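Local structure of bile salt hydrolase/transferase (Clostridium perfringens, 2RLC) at residues 194-199 and 211-216; 10-15 and 283-288; 86-91 and 155-160; 274-279 and 292-297. The protein hydrolyses the amide bond of glycine- and taurine-conjugated bile salts, releasing free bile acid and the amino acid, and can also join bile acids to amines. All coordinates share one frame; numbering follows the deposited sequence.

Interaction 1 of 4, residues 194-199 and 211-216; sequences NQVPEF and QGTGLV. With GLY (glycine), chain E.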
# COMPACT_ATOMS: atom_id res chain seq x y z
N ASN A 194 -6.47 -15.34 -8.32
CA ASN A 194 -6.21 -16.68 -7.83
C ASN A 194 -5.31 -16.68 -6.60
O ASN A 194 -4.32 -15.94 -6.55
CB ASN A 194 -5.60 -17.55 -8.93
CG ASN A 194 -6.59 -17.91 -10.01
OD1 ASN A 194 -6.44 -17.49 -11.16
ND2 ASN A 194 -7.61 -18.69 -9.66
N GLN A 195 -5.66 -17.51 -5.63
CA GLN A 195 -4.91 -17.62 -4.38
C GLN A 195 -3.43 -17.95 -4.61
O GLN A 195 -3.09 -18.75 -5.49
CB GLN A 195 -5.57 -18.67 -3.47
CG GLN A 195 -4.87 -18.92 -2.12
CD GLN A 195 -5.07 -17.81 -1.10
OE1 GLN A 195 -5.34 -16.66 -1.45
NE2 GLN A 195 -4.91 -18.15 0.17
N VAL A 196 -2.57 -17.30 -3.83
CA VAL A 196 -1.16 -17.68 -3.73
C VAL A 196 -0.98 -18.37 -2.37
O VAL A 196 -0.85 -17.69 -1.35
CB VAL A 196 -0.21 -16.46 -3.86
CG1 VAL A 196 1.25 -16.91 -3.89
CG2 VAL A 196 -0.54 -15.65 -5.11
N PRO A 197 -1.01 -19.71 -2.35
CA PRO A 197 -1.02 -20.45 -1.09
C PRO A 197 0.31 -20.48 -0.33
O PRO A 197 0.31 -20.60 0.89
CB PRO A 197 -1.43 -21.87 -1.51
CG PRO A 197 -1.00 -21.99 -2.92
CD PRO A 197 -1.05 -20.61 -3.52
N GLU A 198 1.43 -20.39 -1.05
CA GLU A 198 2.75 -20.48 -0.41
C GLU A 198 3.85 -19.66 -1.08
O GLU A 198 3.75 -19.29 -2.25
CB GLU A 198 3.19 -21.95 -0.26
CG GLU A 198 3.83 -22.59 -1.50
CD GLU A 198 2.82 -23.03 -2.55
OE1 GLU A 198 1.77 -23.60 -2.17
OE2 GLU A 198 3.09 -22.83 -3.75
N PHE A 199 4.91 -19.40 -0.31
CA PHE A 199 6.12 -18.75 -0.80
C PHE A 199 7.30 -19.33 -0.03
O PHE A 199 7.29 -19.36 1.21
CB PHE A 199 6.03 -17.24 -0.59
CG PHE A 199 7.11 -16.45 -1.30
CD1 PHE A 199 8.35 -16.24 -0.70
CD2 PHE A 199 6.87 -15.90 -2.56
CE1 PHE A 199 9.34 -15.51 -1.36
CE2 PHE A 199 7.85 -15.16 -3.22
CZ PHE A 199 9.09 -14.97 -2.61
N GLN A 211 -7.51 -16.53 2.41
CA GLN A 211 -7.74 -16.30 0.98
C GLN A 211 -7.52 -14.83 0.62
O GLN A 211 -7.73 -13.94 1.45
CB GLN A 211 -9.16 -16.72 0.60
CG GLN A 211 -9.42 -18.23 0.64
CD GLN A 211 -8.72 -18.99 -0.47
OE1 GLN A 211 -8.45 -18.45 -1.54
NE2 GLN A 211 -8.44 -20.26 -0.22
N GLY A 212 -7.08 -14.59 -0.62
CA GLY A 212 -6.95 -13.23 -1.14
C GLY A 212 -5.54 -12.67 -1.23
O GLY A 212 -5.35 -11.48 -1.46
N THR A 213 -4.55 -13.54 -1.06
CA THR A 213 -3.14 -13.10 -1.06
C THR A 213 -2.66 -12.53 -2.39
O THR A 213 -1.70 -11.76 -2.43
CB THR A 213 -2.20 -14.25 -0.62
OG1 THR A 213 -2.41 -15.39 -1.46
CG2 THR A 213 -2.47 -14.63 0.83
N GLY A 214 -3.34 -12.89 -3.48
CA GLY A 214 -2.99 -12.42 -4.81
C GLY A 214 -3.26 -10.94 -5.05
O GLY A 214 -2.62 -10.32 -5.89
N LEU A 215 -4.22 -10.39 -4.30
CA LEU A 215 -4.63 -9.00 -4.46
C LEU A 215 -3.96 -8.03 -3.49
O LEU A 215 -4.31 -6.84 -3.45
CB LEU A 215 -6.15 -8.86 -4.36
CG LEU A 215 -7.04 -9.25 -5.55
CD1 LEU A 215 -8.49 -8.86 -5.26
CD2 LEU A 215 -6.57 -8.62 -6.86
N VAL A 216 -3.01 -8.52 -2.70
CA VAL A 216 -2.27 -7.67 -1.77
C VAL A 216 -1.56 -6.57 -2.58
O VAL A 216 -0.85 -6.86 -3.54
CB VAL A 216 -1.29 -8.49 -0.89
CG1 VAL A 216 -0.38 -7.58 -0.07
CG2 VAL A 216 -2.08 -9.43 0.03
N GLY E . -11.92 -16.36 5.23
CA GLY E . -11.29 -17.50 5.88
C GLY E . -9.83 -17.61 5.52
O GLY E . -9.50 -17.49 4.32
OXT GLY E . -9.01 -17.83 6.44

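Interaction 2 of 4, residues 10-15 and 283-288; sequences DGLHLF and LEKGIY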
# COMPACT_ATOMS: atom_id res chain seq x y z
N ASP A 10 -27.84 -12.79 -19.17
CA ASP A 10 -28.91 -12.88 -20.16
C ASP A 10 -28.73 -11.84 -21.28
O ASP A 10 -29.65 -11.61 -22.08
CB ASP A 10 -30.27 -12.73 -19.48
CG ASP A 10 -30.54 -13.83 -18.46
OD1 ASP A 10 -30.30 -15.02 -18.76
OD2 ASP A 10 -30.99 -13.50 -17.34
N GLY A 11 -27.56 -11.22 -21.32
CA GLY A 11 -27.22 -10.27 -22.38
C GLY A 11 -27.84 -8.89 -22.23
O GLY A 11 -27.83 -8.10 -23.17
N LEU A 12 -28.38 -8.61 -21.04
CA LEU A 12 -28.95 -7.30 -20.74
C LEU A 12 -27.88 -6.39 -20.14
O LEU A 12 -26.85 -6.87 -19.66
CB LEU A 12 -30.14 -7.42 -19.79
CG LEU A 12 -31.33 -8.29 -20.22
CD1 LEU A 12 -32.45 -8.19 -19.19
CD2 LEU A 12 -31.85 -7.91 -21.60
N HIS A 13 -28.13 -5.09 -20.17
CA HIS A 13 -27.11 -4.12 -19.79
C HIS A 13 -27.50 -3.26 -18.61
O HIS A 13 -28.51 -2.55 -18.65
CB HIS A 13 -26.71 -3.28 -21.00
CG HIS A 13 -26.08 -4.09 -22.09
ND1 HIS A 13 -26.82 -4.80 -23.02
CD2 HIS A 13 -24.78 -4.35 -22.37
CE1 HIS A 13 -26.00 -5.44 -23.83
NE2 HIS A 13 -24.76 -5.18 -23.46
N LEU A 14 -26.70 -3.36 -17.56
CA LEU A 14 -26.88 -2.59 -16.34
C LEU A 14 -25.95 -1.39 -16.35
O LEU A 14 -24.79 -1.49 -16.75
CB LEU A 14 -26.59 -3.44 -15.10
CG LEU A 14 -27.35 -4.76 -14.89
CD1 LEU A 14 -26.85 -5.44 -13.63
CD2 LEU A 14 -28.86 -4.55 -14.82
N PHE A 15 -26.47 -0.25 -15.91
CA PHE A 15 -25.68 0.97 -15.80
C PHE A 15 -26.16 1.75 -14.60
O PHE A 15 -27.36 1.92 -14.39
CB PHE A 15 -25.78 1.81 -17.08
CG PHE A 15 -25.11 3.15 -16.97
CD1 PHE A 15 -23.72 3.25 -16.87
CD2 PHE A 15 -25.86 4.32 -16.98
CE1 PHE A 15 -23.10 4.50 -16.77
CE2 PHE A 15 -25.25 5.57 -16.89
CZ PHE A 15 -23.87 5.66 -16.78
N LEU A 283 -31.14 -1.22 -18.71
CA LEU A 283 -31.35 -0.34 -19.86
C LEU A 283 -32.41 -0.84 -20.85
O LEU A 283 -33.25 -0.05 -21.30
CB LEU A 283 -30.02 -0.03 -20.57
CG LEU A 283 -28.98 0.75 -19.75
CD1 LEU A 283 -27.64 0.80 -20.47
CD2 LEU A 283 -29.46 2.17 -19.43
N GLU A 284 -32.38 -2.14 -21.15
CA GLU A 284 -33.34 -2.74 -22.08
C GLU A 284 -34.79 -2.66 -21.58
O GLU A 284 -35.70 -2.42 -22.37
CB GLU A 284 -32.98 -4.21 -22.36
CG GLU A 284 -31.84 -4.41 -23.36
CD GLU A 284 -30.46 -4.36 -22.73
OE1 GLU A 284 -30.34 -4.04 -21.52
OE2 GLU A 284 -29.47 -4.63 -23.45
N LYS A 285 -34.97 -2.84 -20.27
CA LYS A 285 -36.31 -2.99 -19.68
C LYS A 285 -36.91 -1.69 -19.13
O LYS A 285 -38.08 -1.66 -18.74
CB LYS A 285 -36.28 -4.06 -18.58
CG LYS A 285 -35.77 -5.43 -19.01
CD LYS A 285 -36.68 -6.09 -20.05
CE LYS A 285 -36.28 -7.54 -20.29
NZ LYS A 285 -36.57 -8.39 -19.09
N GLY A 286 -36.11 -0.63 -19.09
CA GLY A 286 -36.58 0.66 -18.58
C GLY A 286 -36.90 0.66 -17.10
O GLY A 286 -37.76 1.41 -16.63
N ILE A 287 -36.20 -0.19 -16.34
CA ILE A 287 -36.37 -0.24 -14.90
C ILE A 287 -35.21 0.47 -14.21
O ILE A 287 -34.04 0.15 -14.44
CB ILE A 287 -36.50 -1.70 -14.36
CG1 ILE A 287 -37.58 -2.47 -15.13
CG2 ILE A 287 -36.82 -1.69 -12.86
CD1 ILE A 287 -37.49 -3.98 -15.01
N TYR A 288 -35.55 1.44 -13.37
CA TYR A 288 -34.59 2.12 -12.51
C TYR A 288 -34.63 1.45 -11.13
O TYR A 288 -35.63 1.54 -10.42
CB TYR A 288 -34.94 3.61 -12.40
CG TYR A 288 -33.91 4.47 -11.70
CD1 TYR A 288 -33.92 4.62 -10.31
CD2 TYR A 288 -32.93 5.15 -12.42
CE1 TYR A 288 -32.98 5.41 -9.67
CE2 TYR A 288 -31.98 5.94 -11.79
CZ TYR A 288 -32.01 6.06 -10.41
OH TYR A 288 -31.08 6.84 -9.75

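Interaction 3 of 4, residues 86-91 and 155-160; sequences VSYSKE and VEQTKE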
# COMPACT_ATOMS: atom_id res chain seq x y z
N VAL A 86 -11.89 20.24 -14.41
CA VAL A 86 -12.97 20.72 -15.27
C VAL A 86 -12.80 22.21 -15.58
O VAL A 86 -12.18 22.95 -14.81
CB VAL A 86 -14.36 20.44 -14.64
CG1 VAL A 86 -14.73 21.49 -13.60
CG2 VAL A 86 -15.44 20.33 -15.71
N SER A 87 -13.35 22.63 -16.72
CA SER A 87 -13.36 24.04 -17.10
C SER A 87 -14.47 24.34 -18.10
O SER A 87 -14.38 23.98 -19.28
CB SER A 87 -12.01 24.47 -17.69
OG SER A 87 -12.01 25.85 -18.01
N TYR A 88 -15.52 25.01 -17.62
CA TYR A 88 -16.64 25.41 -18.46
C TYR A 88 -16.43 26.83 -18.99
O TYR A 88 -15.78 27.65 -18.33
CB TYR A 88 -17.95 25.36 -17.69
CG TYR A 88 -18.22 24.06 -16.96
CD1 TYR A 88 -18.40 22.87 -17.66
CD2 TYR A 88 -18.33 24.03 -15.57
CE1 TYR A 88 -18.66 21.67 -17.00
CE2 TYR A 88 -18.59 22.84 -14.89
CZ TYR A 88 -18.75 21.67 -15.62
OH TYR A 88 -19.01 20.49 -14.96
N SER A 89 -16.99 27.11 -20.16
CA SER A 89 -17.00 28.47 -20.70
C SER A 89 -17.98 29.33 -19.90
O SER A 89 -18.97 28.82 -19.38
CB SER A 89 -17.38 28.46 -22.18
OG SER A 89 -18.73 28.08 -22.37
N LYS A 90 -17.68 30.62 -19.81
CA LYS A 90 -18.54 31.57 -19.10
C LYS A 90 -19.79 31.91 -19.91
O LYS A 90 -20.88 32.04 -19.35
CB LYS A 90 -17.76 32.85 -18.75
CG LYS A 90 -16.72 32.66 -17.65
CD LYS A 90 -15.83 33.89 -17.49
CE LYS A 90 -14.73 33.93 -18.55
NZ LYS A 90 -13.89 35.16 -18.44
N GLU A 91 -19.62 32.05 -21.22
CA GLU A 91 -20.73 32.33 -22.13
C GLU A 91 -20.78 31.29 -23.25
O GLU A 91 -19.85 30.49 -23.41
CB GLU A 91 -20.62 33.74 -22.73
CG GLU A 91 -20.57 34.88 -21.72
CD GLU A 91 -19.15 35.30 -21.36
OE1 GLU A 91 -18.18 34.60 -21.75
OE2 GLU A 91 -18.99 36.34 -20.69
N VAL A 155 -17.44 11.83 -20.82
CA VAL A 155 -17.45 13.21 -21.30
C VAL A 155 -16.80 14.13 -20.28
O VAL A 155 -17.30 14.29 -19.16
CB VAL A 155 -18.89 13.69 -21.61
CG1 VAL A 155 -18.89 15.11 -22.16
CG2 VAL A 155 -19.58 12.74 -22.58
N GLU A 156 -15.68 14.74 -20.67
CA GLU A 156 -14.94 15.64 -19.79
C GLU A 156 -14.56 16.94 -20.49
O GLU A 156 -13.81 16.93 -21.47
CB GLU A 156 -13.68 14.95 -19.23
CG GLU A 156 -13.99 13.88 -18.18
CD GLU A 156 -12.77 13.10 -17.71
OE1 GLU A 156 -11.65 13.35 -18.20
OE2 GLU A 156 -12.95 12.21 -16.84
N GLN A 157 -15.11 18.05 -20.00
CA GLN A 157 -14.80 19.37 -20.53
C GLN A 157 -13.60 19.97 -19.81
O GLN A 157 -13.64 20.24 -18.61
CB GLN A 157 -16.02 20.30 -20.40
CG GLN A 157 -15.82 21.70 -20.97
CD GLN A 157 -15.95 21.76 -22.48
OE1 GLN A 157 -14.96 21.92 -23.19
NE2 GLN A 157 -17.17 21.62 -22.97
N THR A 158 -12.51 20.15 -20.56
CA THR A 158 -11.31 20.82 -20.06
C THR A 158 -11.19 22.21 -20.69
O THR A 158 -12.08 22.64 -21.43
CB THR A 158 -10.03 20.00 -20.35
OG1 THR A 158 -9.90 19.80 -21.76
CG2 THR A 158 -10.08 18.65 -19.63
N LYS A 159 -10.10 22.91 -20.38
CA LYS A 159 -9.83 24.23 -20.96
C LYS A 159 -9.66 24.16 -22.48
O LYS A 159 -10.18 25.00 -23.21
CB LYS A 159 -8.58 24.85 -20.32
CG LYS A 159 -8.78 25.35 -18.90
CD LYS A 159 -7.51 25.93 -18.32
CE LYS A 159 -7.73 26.39 -16.89
NZ LYS A 159 -6.48 26.95 -16.29
N GLU A 160 -8.92 23.15 -22.93
CA GLU A 160 -8.58 23.00 -24.35
C GLU A 160 -9.72 22.46 -25.20
O GLU A 160 -9.98 22.97 -26.30
CB GLU A 160 -7.33 22.11 -24.49
CG GLU A 160 -6.82 21.92 -25.93
CD GLU A 160 -6.21 23.19 -26.51
OE1 GLU A 160 -5.19 23.66 -25.97
OE2 GLU A 160 -6.74 23.69 -27.52

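Interaction 4 of 4, residues 274-279 and 292-297; sequences LTQYTS and TYENNQ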
# COMPACT_ATOMS: atom_id res chain seq x y z
N LEU A 274 -20.89 10.15 2.55
CA LEU A 274 -21.32 8.76 2.46
C LEU A 274 -21.96 8.44 1.13
O LEU A 274 -22.32 9.34 0.37
CB LEU A 274 -22.22 8.38 3.64
CG LEU A 274 -23.48 9.19 3.93
CD1 LEU A 274 -24.66 8.56 3.24
CD2 LEU A 274 -23.72 9.26 5.42
N THR A 275 -22.07 7.15 0.83
CA THR A 275 -22.81 6.70 -0.33
C THR A 275 -24.29 6.78 0.01
O THR A 275 -24.85 5.90 0.68
CB THR A 275 -22.39 5.28 -0.76
OG1 THR A 275 -21.01 5.31 -1.13
CG2 THR A 275 -23.22 4.80 -1.95
N GLN A 276 -24.91 7.88 -0.43
CA GLN A 276 -26.30 8.19 -0.13
C GLN A 276 -27.24 7.21 -0.80
O GLN A 276 -28.19 6.72 -0.17
CB GLN A 276 -26.63 9.62 -0.54
CG GLN A 276 -25.82 10.68 0.21
CD GLN A 276 -26.28 10.90 1.64
OE1 GLN A 276 -27.24 10.28 2.11
NE2 GLN A 276 -25.59 11.79 2.36
N TYR A 277 -26.97 6.91 -2.07
CA TYR A 277 -27.72 5.90 -2.80
C TYR A 277 -26.87 5.18 -3.84
O TYR A 277 -25.81 5.66 -4.25
CB TYR A 277 -29.01 6.48 -3.42
CG TYR A 277 -28.84 7.36 -4.64
CD1 TYR A 277 -28.72 6.81 -5.92
CD2 TYR A 277 -28.87 8.75 -4.52
CE1 TYR A 277 -28.59 7.63 -7.04
CE2 TYR A 277 -28.75 9.57 -5.63
CZ TYR A 277 -28.61 9.01 -6.89
OH TYR A 277 -28.49 9.83 -7.98
N THR A 278 -27.36 4.01 -4.23
CA THR A 278 -26.79 3.25 -5.33
C THR A 278 -27.91 2.95 -6.32
O THR A 278 -28.91 2.33 -5.96
CB THR A 278 -26.16 1.93 -4.85
OG1 THR A 278 -25.13 2.21 -3.89
CG2 THR A 278 -25.56 1.16 -6.02
N SER A 279 -27.74 3.41 -7.56
CA SER A 279 -28.71 3.14 -8.61
C SER A 279 -28.17 2.13 -9.60
O SER A 279 -26.97 2.06 -9.85
CB SER A 279 -29.11 4.43 -9.33
OG SER A 279 -28.01 5.03 -9.98
N THR A 292 -30.71 2.92 -0.76
CA THR A 292 -30.13 4.08 -0.10
C THR A 292 -29.31 3.67 1.11
O THR A 292 -29.36 2.52 1.54
CB THR A 292 -31.21 5.10 0.34
OG1 THR A 292 -32.02 4.51 1.37
CG2 THR A 292 -32.08 5.52 -0.84
N TYR A 293 -28.58 4.63 1.67
CA TYR A 293 -27.79 4.38 2.86
C TYR A 293 -28.68 3.91 4.02
O TYR A 293 -28.31 3.02 4.78
CB TYR A 293 -27.00 5.63 3.25
CG TYR A 293 -25.89 5.34 4.23
CD1 TYR A 293 -26.14 5.33 5.60
CD2 TYR A 293 -24.60 5.05 3.78
CE1 TYR A 293 -25.13 5.04 6.50
CE2 TYR A 293 -23.59 4.77 4.68
CZ TYR A 293 -23.86 4.77 6.04
OH TYR A 293 -22.85 4.48 6.93
N GLU A 294 -29.86 4.51 4.12
CA GLU A 294 -30.81 4.20 5.19
C GLU A 294 -31.59 2.90 4.93
O GLU A 294 -31.85 2.13 5.86
CB GLU A 294 -31.77 5.37 5.41
CG GLU A 294 -31.11 6.63 5.98
CD GLU A 294 -30.36 7.46 4.95
OE1 GLU A 294 -30.54 7.24 3.72
OE2 GLU A 294 -29.60 8.36 5.36
N ASN A 295 -31.96 2.67 3.67
CA ASN A 295 -32.71 1.48 3.28
C ASN A 295 -32.02 0.71 2.15
O ASN A 295 -32.06 1.12 0.99
CB ASN A 295 -34.15 1.84 2.88
CG ASN A 295 -34.98 0.63 2.46
OD1 ASN A 295 -34.63 -0.52 2.76
ND2 ASN A 295 -36.09 0.88 1.78
N ASN A 296 -31.41 -0.41 2.51
CA ASN A 296 -30.62 -1.19 1.56
C ASN A 296 -31.44 -2.07 0.62
O ASN A 296 -30.89 -2.64 -0.32
CB ASN A 296 -29.57 -2.03 2.29
CG ASN A 296 -30.19 -3.15 3.11
OD1 ASN A 296 -31.18 -2.94 3.80
ND2 ASN A 296 -29.61 -4.33 3.04
N GLN A 297 -32.75 -2.19 0.86
CA GLN A 297 -33.59 -2.96 -0.07
C GLN A 297 -33.67 -2.23 -1.40
O GLN A 297 -33.85 -1.02 -1.45
CB GLN A 297 -35.00 -3.24 0.46
CG GLN A 297 -35.75 -4.22 -0.46
CD GLN A 297 -37.22 -4.42 -0.14
OE1 GLN A 297 -37.91 -3.51 0.33
NE2 GLN A 297 -37.72 -5.61 -0.44
O HOH W 1 -29.64 9.08 1.63
O HOH W 2 -28.32 10.45 4.55

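Interaction 1 of 4, residues 194-199 and 211-216
Gln195 reaches across to 211-216 with its amide oxygen, which takes two backbone N-H groups at once. Gly212 N lies 2.8 Å from Gln195 OE1 with a bent N-H...O angle of 139°; the longer bond from Thr213 N to Gln195 OE1, 3.2 Å, is the straighter. The two donors arrive from opposite faces of the amide plane, and Gly210 O holds the other end of the group by accepting from Gln195 NE2, so the rotation of the amide is fixed. The side chain leaves with CG anti to the backbone N (chi1 179°) and folds at chi2, which turns the amide back over the 211-213 backbone. There it stacks on the amide of Gln211, the planes 25° apart, with Gln211 OE1 3.5 Å from Gln195 CD. The contact closes the base of a two-stranded antiparallel hairpin, strands 198-201 and 204-207, that projects from the body of the chain into the tetramer; Phe199 meets Phe233 of a third subunit edge-to-face. Thr213 OG1 donates to Val196 O at 2.8 Å, approaching well to the side of the carbonyl, and lies 3.4 Å from Val196 CB. Val196 CG2 rests 4.1 Å from Gly214 CA, where the chain passes without a side chain. Gln211 N binds the O atom of a bound glycine at 2.9 Å; this glycine lies away from the catalytic pocket.

Interaction 2 of 4, residues 10-15 and 283-288
A His-carboxylate hydrogen bond, His13 to Glu284, and a second bond from the His13 backbone tie the start of strand 13-21 to the turn between strands 274-282 and 287-292, in the antiparallel sheet that forms one layer of the Ntn-hydrolase fold. Glu284 OE1 accepts the backbone N-H, His13 N to Glu284 OE1 2.8 Å, and OE2 accepts from the ring, His13 ND1 to Glu284 OE2 2.7 Å with an N-H...O angle of 167°. The imidazole presents its edge, OE2 lying almost in the ring plane and receiving the proton on its syn lone pair, and ring and carboxylate are nearly coplanar. A bend at chi2 of Glu284 (85°) swings the carboxylate round to lie beside the His13 backbone. Leu12 crosses the aliphatic part of Glu284 at a slant, its CD2 3.9 Å from Glu284 CG, while its CD1 touches Lys285 CE at 4.0 Å. Just before Glu284, Leu283 N donates to His13 O at 2.9 Å, and Leu283 CD1 makes an apolar contact with Phe15 CB at 4.0 Å. Gly286 and Ile287 then form a G1 beta bulge opposite Cys282. With ND1 serving as donor, the imidazole is held against rotation by the same carboxylate that ties down its backbone; the negative charge would be expected to polarise the ring and probably to make a protonated histidine easier to sustain.

Interaction 3 of 4, residues 86-91 and 155-160
Ser87 and Gln157 carry most of the surface buried here, with Lys159 a lesser third. The backbone N of Ser87 donates to Gln157 O at 3.1 Å, with an N-H...O angle of 152° and the donor tilted from the carbonyl plane. The same oxygen is approached by Val86, whose CA makes a CH...O contact and whose CG2 lies 3.4 Å from Gln157 O, so the carbonyl at the end of strand 152-157 is covered by two consecutive residues of the loop. Gln157 directs its CB at the 86-91 segment: CG, anti to the backbone N (chi1 -178°), sits 3.2 Å from Ser87 O, and beyond CG the chain bends away from that oxygen and packs on Asn126 and Ile127. Tyr88 approaches the aliphatic part of Gln157 obliquely, its CD1 4.4 Å from Gln157 CG, while its hydroxyl is bonded to the backbone N of Leu141 and its ring packs on Trp143. On the other side of Thr158, the Ser87 side chain meets the root of Lys159, Ser87 OG lying 3.4 Å from Lys159 CG; the lysine then runs out extended, away from the loop. Where the segments come nearest, Ser87 O and Thr158 O, both acceptors, lie near each other without bonding. A single backbone bond backed by side-chain packing thus lays the loop that follows strand 76-81 against the end of strand 152-157, in the second antiparallel sheet of this Ntn-hydrolase fold, with the Tyr88 side chain about 8 Å from the bound cholate.

Interaction 4 of 4, residues 274-279 and 292-297
Strand 274-282 and the end of strand 287-292 run antiparallel, with Tyr277 and Thr292 as a non-hydrogen-bonded pair whose CA atoms are 4.1 Å apart. Just beyond it Tyr293 N donates to Gln276 O at 2.8 Å, from above the carbonyl plane. There the chain leaves the strand: Thr292 OG1, also bonded to Asn319 O, accepts from Asn295 N at 2.9 Å in an ST motif, and Asn295 OD1 from Gln297 N in an Asx turn. The contact forms the open end of a beta hairpin in the six-stranded antiparallel sheet of the Ntn-hydrolase fold. Tyr293 has CG anti to its own N (chi1 -164°), which lays the ring against the strand. Leu274 covers one face toward the rim, its CD1 3.6 Å from Tyr293 CD2, while Thr275 O meets the ring edge in plane, 3.2 Å from Tyr293 CD2. Glu250 of a second subunit bonds to the Tyr293 hydroxyl, and His253 of that subunit stacks on the ring. Two waters lie within hydrogen-bonding distance of both Gln276 OE1 and the Glu294 carboxylate, while Gln276 NE2 bonds to Ile21 O. Tyr277 CB touches Thr292 CG2 at 4.1 Å on their shared face, and the Tyr277 hydroxyl bonds to Asp68.

Interactions 2 and 4 share the six-stranded sheet, and strands 274-282 and 287-292 link them: Tyr288 OH of interaction 2 lies 3.1 Å from Ser279 CB of interaction 4, though their centres are about 20 Å apart. Interaction 4 is the closer of the two to the active site, the Tyr277 side chain being about 6 Å from the bound cholate and about 4 Å from that of Arg17, which binds deoxycholate. Interaction 3 lies near the same pocket, the Tyr88 side chain about 8 Å from the cholate and the Val86 and Asn81 side chains about 8 Å apart. Interaction 1 stands apart, about 32 Å from the chain centre, but like interaction 4 touches the second subunit.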